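PDB 2QM1: glucokinase from Enterococcus faecalis, which probably phosphorylates glucose with ATP, as a sugar kinase of the ROK family, with bound magnesium and zinc. Local coordinates for residues 63-68 / 108-113. Sequence-based numbering, arbitrary orientation. Where two conformers were deposited one is given.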
loop_
_atom_site.group_PDB
_atom_site.type_symbol
_atom_site.label_atom_id
_atom_site.label_comp_id
_atom_site.label_asym_id
_atom_site.label_seq_id
_atom_site.Cartn_x
_atom_site.Cartn_y
_atom_site.Cartn_z
HETATM N N MSE B 63 -19.151 -9.779 37.366
HETATM C CA MSE B 63 -19.091 -10.411 36.054
HETATM C C MSE B 63 -18.328 -11.716 36.126
HETATM O O MSE B 63 -17.538 -11.904 37.019
HETATM C CB MSE B 63 -18.476 -9.456 35.033
HETATM C CG MSE B 63 -19.186 -8.142 34.999
HETATM SE SE MSE B 63 -18.661 -7.107 33.498
HETATM C CE MSE B 63 -19.663 -8.119 32.090
ATOM N N LYS B 64 -18.593 -12.624 35.194
ATOM C CA LYS B 64 -17.956 -13.960 35.171
ATOM C C LYS B 64 -16.777 -13.890 34.231
ATOM O O LYS B 64 -16.949 -13.672 33.026
ATOM C CB LYS B 64 -18.927 -15.025 34.656
ATOM C CG LYS B 64 -19.810 -15.669 35.689
ATOM C CD LYS B 64 -21.096 -16.168 35.039
ATOM C CE LYS B 64 -20.836 -17.397 34.205
ATOM N NZ LYS B 64 -22.100 -18.167 33.991
ATOM N N LYS B 65 -15.578 -14.026 34.797
ATOM C CA LYS B 65 -14.312 -13.804 34.063
ATOM C C LYS B 65 -14.134 -14.707 32.840
ATOM O O LYS B 65 -13.458 -14.344 31.875
ATOM C CB LYS B 65 -13.146 -14.040 35.021
ATOM C CG LYS B 65 -11.780 -13.988 34.391
ATOM C CD LYS B 65 -10.736 -13.664 35.450
ATOM C CE LYS B 65 -9.389 -13.499 34.822
ATOM N NZ LYS B 65 -8.780 -14.816 34.467
ATOM N N GLU B 66 -14.729 -15.888 32.904
ATOM C CA GLU B 66 -14.564 -16.893 31.870
ATOM C C GLU B 66 -15.531 -16.709 30.712
ATOM O O GLU B 66 -15.411 -17.394 29.715
ATOM C CB GLU B 66 -14.753 -18.275 32.467
ATOM C CG GLU B 66 -16.181 -18.589 32.919
ATOM C CD GLU B 66 -16.505 -18.213 34.360
ATOM O OE1 GLU B 66 -17.569 -18.673 34.827
ATOM O OE2 GLU B 66 -15.735 -17.480 35.032
ATOM N N ASP B 67 -16.504 -15.812 30.854
ATOM C CA ASP B 67 -17.275 -15.355 29.690
ATOM C C ASP B 67 -16.421 -14.589 28.687
ATOM O O ASP B 67 -16.810 -14.479 27.530
ATOM C CB ASP B 67 -18.417 -14.418 30.077
ATOM C CG ASP B 67 -19.649 -15.136 30.604
ATOM O OD1 ASP B 67 -19.634 -16.379 30.843
ATOM O OD2 ASP B 67 -20.642 -14.395 30.823
ATOM N N PHE B 68 -15.309 -14.001 29.130
ATOM C CA PHE B 68 -14.502 -13.126 28.263
ATOM C C PHE B 68 -13.602 -13.955 27.361
ATOM O O PHE B 68 -12.784 -14.744 27.868
ATOM C CB PHE B 68 -13.642 -12.125 29.065
ATOM C CG PHE B 68 -14.452 -11.056 29.777
ATOM C CD1 PHE B 68 -14.568 -11.073 31.143
ATOM C CD2 PHE B 68 -15.107 -10.058 29.066
ATOM C CE1 PHE B 68 -15.325 -10.123 31.794
ATOM C CE2 PHE B 68 -15.846 -9.096 29.724
ATOM C CZ PHE B 68 -15.946 -9.124 31.080
ATOM N N LEU B 108 -4.342 -9.721 34.252
ATOM C CA LEU B 108 -5.771 -9.940 34.049
ATOM C C LEU B 108 -6.120 -11.421 33.860
ATOM O O LEU B 108 -7.217 -11.838 34.211
ATOM C CB LEU B 108 -6.281 -9.064 32.894
ATOM C CG LEU B 108 -7.170 -7.849 33.202
ATOM C CD1 LEU B 108 -7.184 -7.384 34.705
ATOM C CD2 LEU B 108 -7.047 -6.639 32.211
ATOM N N GLY B 109 -5.197 -12.227 33.342
ATOM C CA GLY B 109 -5.492 -13.667 33.177
ATOM C C GLY B 109 -6.515 -13.951 32.073
ATOM O O GLY B 109 -7.196 -15.008 32.066
ATOM N N ILE B 110 -6.621 -13.017 31.148
ATOM C CA ILE B 110 -7.440 -13.221 29.967
ATOM C C ILE B 110 -6.650 -12.758 28.735
ATOM O O ILE B 110 -5.971 -11.734 28.782
ATOM C CB ILE B 110 -8.848 -12.564 30.100
ATOM C CG1 ILE B 110 -9.069 -11.447 29.097
ATOM C CG2 ILE B 110 -9.169 -12.147 31.523
ATOM C CD1 ILE B 110 -9.969 -11.866 28.048
ATOM N N PRO B 111 -6.739 -13.518 27.627
ATOM C CA PRO B 111 -5.853 -13.286 26.469
ATOM C C PRO B 111 -5.994 -11.862 25.901
ATOM O O PRO B 111 -7.097 -11.306 25.877
ATOM C CB PRO B 111 -6.273 -14.370 25.451
ATOM C CG PRO B 111 -7.607 -14.761 25.860
ATOM C CD PRO B 111 -7.706 -14.595 27.359
ATOM N N PHE B 112 -4.872 -11.298 25.458
ATOM C CA PHE B 112 -4.757 -9.877 25.118
ATOM C C PHE B 112 -4.081 -9.706 23.760
ATOM O O PHE B 112 -3.116 -10.410 23.467
ATOM C CB PHE B 112 -3.954 -9.152 26.237
ATOM C CG PHE B 112 -3.722 -7.702 25.974
ATOM C CD1 PHE B 112 -2.565 -7.281 25.351
ATOM C CD2 PHE B 112 -4.704 -6.770 26.274
ATOM C CE1 PHE B 112 -2.358 -5.948 25.095
ATOM C CE2 PHE B 112 -4.495 -5.420 26.031
ATOM C CZ PHE B 112 -3.315 -5.019 25.441
ATOM N N ALA B 113 -4.576 -8.760 22.946
ATOM C CA ALA B 113 -3.950 -8.413 21.706
ATOM C C ALA B 113 -3.982 -6.897 21.579
ATOM O O ALA B 113 -4.858 -6.237 22.122
ATOM C CB ALA B 113 -4.668 -9.068 20.510
#
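Lys65, Ile110 and Phe68 show how two loops that lead into neighbouring parallel strands can meet through one long lysine side chain, its tip weakly hydrogen-bonded and its carbons packed against an isoleucine. Lys65 leaves its turn with CG anti to the backbone N (chi1 174°), stays nearly extended as far as CE, and bends only at chi4 (-77°), which brings the ammonium group to the C-terminal end of helix 100-108. There Lys65 NZ gives a weak hydrogen bond of 2.9 Å to the carbonyl O of Gly109, the first residue past the helix, which has positive phi. The aliphatic part of the same lysine is used as well: CE of Lys65 lies 3.6 Å from CG2 of Ile110, the two side chains running past each other in opposite directions. The other branch of Ile110 reaches the base of Phe68, with CD1 3.8 Å from Phe68 CB. Beyond CB the side chain of Phe68 leads away, and it touches Ile58 of helix 46-60 and Lys7 and Ile9 of strand 7-13, while Ile110 also packs on Ile71. The contact thus grades from an exposed lysine to a buried hydrocarbon layer. It joins the entrances of strands 68-75 and 112-116, adjacent and parallel in the mixed five-stranded sheet with order 3-2-1-4-5, an arrangement characteristic of the actin-like ATPase fold to which ROK kinases belong.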